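Local coordinates for VgrG protein (Vibrio cholerae, PDB 4DTH) that carries the actin cross-linking domain of a VgrG toxin, which binds ATP and magnesium and probably uses them to join actin monomers covalently, at residues S211-A215 and E216-D220; Q70-P73 and S74-D77. All blocks are in the same frame, centred on the assembly; numbering follows the deposited sequence.

Contact 1 of 2, residues S211-A215 and E216-D220; sequences SLTSA and ENLDD
A type I beta turn, Thr213-Ser214-Ala215-Glu216, carries the chain away from the C-terminal end of helix 204-212. Both central residues have negative phi, and psi falls to near zero at the second (-7° at Ala215), which together fit type I; Glu216 N closes the turn by donating to Thr213 O at 3.2 Å. The bond is bent, with an N-H...O angle of 142°, and the donor stands above the carbonyl plane and not on a lone pair. A water, donating at 2.8 Å to Thr213 O and at 2.7 Å to Glu216 O, ties together two acceptors that cannot bond each other directly.

From the last position of the turn the Glu216 side chain folds back alongside Thr213. Its CG lies beside its own backbone N, and the chain runs extended from there, which carries the carboxylate obliquely past the threonine, with OE2 3.4 Å from Thr213 CG2. That contact is van der Waals; the threonine hydroxyl turns elsewhere, to Phe209 O one helical turn earlier. This OG1 bond spans the helix end, where Thr213 is the first residue to leave helical backbone angles. Leu218 CD1 reaches the same OG1 at 3.9 Å, its side chain crossing that of Thr213 at about a right angle.

Two waters bridge Glu216 OE2 to Leu212 O. One sits 2.6 Å from Leu212 O and the other 2.7 Å from Glu216 OE2, each reaching the other oxygen weakly, although further acceptors compete for their protons. Helix 292-307 covers the inner side of the loop: Thr213 and Glu216 touch His301, while Leu218 touches Asp294. At the far end Asp220 serves as N-cap of helix 221-245, its OD1 accepting from Leu223 N.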
loop_
_atom_site.group_PDB
_atom_site.type_symbol
_atom_site.label_atom_id
_atom_site.label_comp_id
_atom_site.label_asym_id
_atom_site.label_seq_id
_atom_site.Cartn_x
_atom_site.Cartn_y
_atom_site.Cartn_z
ATOM N N SER A 211 -13.434 -31.263 0.532
ATOM C CA SER A 211 -14.543 -32.089 1.036
ATOM C C SER A 211 -15.862 -31.806 0.321
ATOM O O SER A 211 -16.628 -32.737 0.089
ATOM C CB SER A 211 -14.744 -31.867 2.532
ATOM O OG SER A 211 -13.605 -32.254 3.280
ATOM N N LEU A 212 -16.134 -30.522 -0.004
ATOM C CA LEU A 212 -17.367 -30.077 -0.661
ATOM C C LEU A 212 -17.438 -30.448 -2.135
ATOM O O LEU A 212 -18.533 -30.441 -2.705
ATOM C CB LEU A 212 -17.499 -28.524 -0.561
ATOM C CG LEU A 212 -17.359 -27.853 0.809
ATOM C CD1 LEU A 212 -17.366 -26.359 0.680
ATOM C CD2 LEU A 212 -18.475 -28.251 1.742
ATOM N N THR A 213 -16.268 -30.659 -2.781
ATOM C CA THR A 213 -16.194 -30.841 -4.234
ATOM C C THR A 213 -15.636 -32.193 -4.718
ATOM O O THR A 213 -15.032 -32.241 -5.790
ATOM C CB THR A 213 -15.433 -29.643 -4.858
ATOM O OG1 THR A 213 -14.131 -29.571 -4.264
ATOM C CG2 THR A 213 -16.167 -28.317 -4.674
ATOM N N SER A 214 -15.870 -33.282 -3.955
ATOM C CA SER A 214 -15.396 -34.650 -4.277
ATOM C C SER A 214 -15.994 -35.228 -5.566
ATOM O O SER A 214 -15.279 -35.895 -6.314
ATOM C CB SER A 214 -15.692 -35.604 -3.125
ATOM O OG SER A 214 -14.877 -35.333 -1.997
ATOM N N ALA A 215 -17.301 -35.005 -5.804
ATOM C CA ALA A 215 -18.011 -35.504 -6.996
ATOM C C ALA A 215 -17.699 -34.647 -8.211
ATOM O O ALA A 215 -18.118 -34.956 -9.332
ATOM C CB ALA A 215 -19.512 -35.501 -6.750
ATOM N N GLU A 216 -16.985 -33.547 -7.972
ATOM C CA GLU A 216 -16.631 -32.606 -9.009
ATOM C C GLU A 216 -15.309 -32.915 -9.630
ATOM O O GLU A 216 -14.343 -33.255 -8.947
ATOM C CB GLU A 216 -16.685 -31.183 -8.486
ATOM C CG GLU A 216 -18.105 -30.768 -8.156
ATOM C CD GLU A 216 -18.246 -29.310 -7.798
ATOM O OE1 GLU A 216 -17.801 -28.460 -8.601
ATOM O OE2 GLU A 216 -18.826 -29.007 -6.730
ATOM N N ASN A 217 -15.292 -32.843 -10.956
ATOM C CA ASN A 217 -14.083 -33.088 -11.699
ATOM C C ASN A 217 -13.486 -31.725 -12.002
ATOM O O ASN A 217 -13.871 -31.072 -12.976
ATOM C CB ASN A 217 -14.374 -33.895 -12.954
ATOM C CG ASN A 217 -13.156 -34.598 -13.473
ATOM O OD1 ASN A 217 -12.309 -35.090 -12.713
ATOM N ND2 ASN A 217 -13.038 -34.660 -14.786
ATOM N N LEU A 218 -12.625 -31.254 -11.090
ATOM C CA LEU A 218 -12.028 -29.929 -11.231
ATOM C C LEU A 218 -10.778 -29.951 -12.073
ATOM O O LEU A 218 -9.984 -30.892 -11.981
ATOM C CB LEU A 218 -11.781 -29.268 -9.861
ATOM C CG LEU A 218 -13.031 -29.000 -9.001
ATOM C CD1 LEU A 218 -12.642 -28.336 -7.703
ATOM C CD2 LEU A 218 -14.056 -28.121 -9.739
ATOM N N ASP A 219 -10.615 -28.903 -12.906
ATOM C CA ASP A 219 -9.454 -28.736 -13.780
ATOM C C ASP A 219 -8.164 -28.713 -12.966
ATOM O O ASP A 219 -7.229 -29.461 -13.264
ATOM C CB ASP A 219 -9.613 -27.486 -14.655
ATOM C CG ASP A 219 -10.702 -27.631 -15.703
ATOM O OD1 ASP A 219 -10.711 -28.662 -16.435
ATOM O OD2 ASP A 219 -11.540 -26.704 -15.809
ATOM N N ASP A 220 -8.164 -27.919 -11.873
ATOM C CA ASP A 220 -7.042 -27.845 -10.957
ATOM C C ASP A 220 -7.614 -27.695 -9.567
ATOM O O ASP A 220 -7.853 -26.574 -9.109
ATOM C CB ASP A 220 -6.102 -26.679 -11.326
ATOM C CG ASP A 220 -4.725 -26.761 -10.691
ATOM O OD1 ASP A 220 -4.616 -27.288 -9.553
ATOM O OD2 ASP A 220 -3.763 -26.259 -11.302
HETATM O O HOH W 1 -20.592 -29.191 -3.807
HETATM O O HOH W 2 -20.050 -31.128 -5.592
HETATM O O HOH W 3 -12.609 -32.394 -7.116
#

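Contact 2 of 2, residues Q70-P73 and S74-D77; sequences QRPP and SLQD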
loop_
_atom_site.group_PDB
_atom_site.type_symbol
_atom_site.label_atom_id
_atom_site.label_comp_id
_atom_site.label_asym_id
_atom_site.label_seq_id
_atom_site.Cartn_x
_atom_site.Cartn_y
_atom_site.Cartn_z
ATOM N N GLN A 70 0.412 28.968 4.953
ATOM C CA GLN A 70 0.496 30.421 5.055
ATOM C C GLN A 70 1.970 30.773 4.970
ATOM O O GLN A 70 2.753 30.377 5.842
ATOM C CB GLN A 70 -0.134 30.962 6.359
ATOM C CG GLN A 70 -1.645 30.691 6.490
ATOM C CD GLN A 70 -2.468 31.225 5.326
ATOM O OE1 GLN A 70 -2.281 32.358 4.846
ATOM N NE2 GLN A 70 -3.392 30.408 4.840
ATOM N N ARG A 71 2.343 31.479 3.885
ATOM C CA ARG A 71 3.710 31.934 3.664
ATOM C C ARG A 71 4.083 32.852 4.831
ATOM O O ARG A 71 3.382 33.846 5.044
ATOM C CB ARG A 71 3.803 32.719 2.335
ATOM C CG ARG A 71 5.206 33.237 1.983
ATOM C CD ARG A 71 6.046 32.096 1.501
ATOM N NE ARG A 71 7.426 32.426 1.144
ATOM C CZ ARG A 71 8.281 31.496 0.734
ATOM N NH1 ARG A 71 7.890 30.233 0.622
ATOM N NH2 ARG A 71 9.530 31.818 0.432
ATOM N N PRO A 72 5.147 32.542 5.611
ATOM C CA PRO A 72 5.531 33.446 6.705
ATOM C C PRO A 72 5.758 34.871 6.179
ATOM O O PRO A 72 6.365 35.033 5.112
ATOM C CB PRO A 72 6.823 32.827 7.245
ATOM C CG PRO A 72 6.726 31.391 6.875
ATOM C CD PRO A 72 6.079 31.400 5.522
ATOM N N PRO A 73 5.200 35.907 6.853
ATOM C CA PRO A 73 5.356 37.285 6.353
ATOM C C PRO A 73 6.796 37.729 6.110
ATOM O O PRO A 73 7.043 38.449 5.152
ATOM C CB PRO A 73 4.660 38.134 7.425
ATOM C CG PRO A 73 3.705 37.209 8.069
ATOM C CD PRO A 73 4.400 35.882 8.094
ATOM N N SER A 74 7.751 37.247 6.927
ATOM C CA SER A 74 9.170 37.572 6.785
ATOM C C SER A 74 9.825 36.937 5.545
ATOM O O SER A 74 10.969 37.262 5.222
ATOM C CB SER A 74 9.936 37.214 8.055
ATOM O OG SER A 74 10.077 35.810 8.196
ATOM N N LEU A 75 9.096 36.046 4.855
ATOM C CA LEU A 75 9.550 35.360 3.655
ATOM C C LEU A 75 8.707 35.696 2.420
ATOM O O LEU A 75 8.805 35.007 1.402
ATOM C CB LEU A 75 9.629 33.834 3.903
ATOM C CG LEU A 75 10.668 33.369 4.937
ATOM C CD1 LEU A 75 10.655 31.855 5.063
ATOM C CD2 LEU A 75 12.098 33.828 4.573
ATOM N N GLN A 76 7.901 36.791 2.496
ATOM C CA GLN A 76 7.094 37.293 1.376
ATOM C C GLN A 76 8.039 37.483 0.186
ATOM O O GLN A 76 9.107 38.083 0.342
ATOM C CB GLN A 76 6.452 38.639 1.744
ATOM C CG GLN A 76 4.989 38.777 1.333
ATOM C CD GLN A 76 4.358 40.070 1.815
ATOM O OE1 GLN A 76 4.067 40.979 1.035
ATOM N NE2 GLN A 76 4.132 40.191 3.115
ATOM N N ASP A 77 7.682 36.915 -0.970
ATOM C CA ASP A 77 8.546 36.926 -2.155
ATOM C C ASP A 77 7.831 37.364 -3.439
ATOM O O ASP A 77 8.341 37.123 -4.536
ATOM C CB ASP A 77 9.154 35.515 -2.332
ATOM C CG ASP A 77 8.108 34.416 -2.458
ATOM O OD1 ASP A 77 6.908 34.747 -2.566
ATOM O OD2 ASP A 77 8.488 33.224 -2.404
#
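The Arg71 guanidinium takes Asp77 OD2 over one face and Leu75 O at its edge. OD2 stands 3.2 Å above the guanidinium plane, offset toward the rim, with the carboxylate and guanidinium planes 24° apart. NH2 is 3.3 Å from OD2, yet no N-H points at this oxygen, so the salt bridge acts through charge alone. At the edge the geometry is directional: Arg71 NE donates to Leu75 O at 2.9 Å with an angle of 165°, and this oxygen lies almost in the guanidinium plane, although NE is above the plane of the carbonyl. NH2 adds a weak bond to the same oxygen. Arg71 gets there because CG is anti to the backbone N and the chain then bends at chi2 (75°), which swings the group back over the following residues.

Those residues make two overlapping beta turns, Pro72-Leu75 and Pro73-Gln76, within the long connection between the antiparallel strands 56-68 and 85-97. Leu75 N donates to Pro72 O at 2.9 Å, and Gln76 N follows with Pro73 O at 3.2 Å. Pro73 occupies the second position of the first turn, where no N-H is called for, and the Leu75 carbonyl beyond it accepts from Arg71. Beside it, Leu75 CD1 packs loosely on Pro72 CG at 4.4 Å.

Further partners fix both charged groups. Arg71 NH1 donates to His127 O and also bonds Tyr69 OH, while Asp77 OD2 pairs with Tyr81 OH and Asp77 OD1 accepts from Lys79 N in an Asx turn.

Overall arrangement
Both contacts are local and lie at the surface, on opposite sides of the chain's centre, with their own centres about 70 Å apart and nearest atoms about 58 Å apart. They share no secondary-structure element: residues 70-77 lie in the connection between two strands, and residues 211-220 run from the end of one helix to the start of the next. In each a single touching residue is buried, Thr213 in contact 1 and Pro72 in contact 2, and each uses a backbone turn. The chemistry then diverges. Contact 1 bridges a carboxylate oxygen to the helix end through water and rests three side chains on helix 292-307, whereas contact 2 pairs opposite charges and spends an arginine on a turn carbonyl, held by surrounding loop residues.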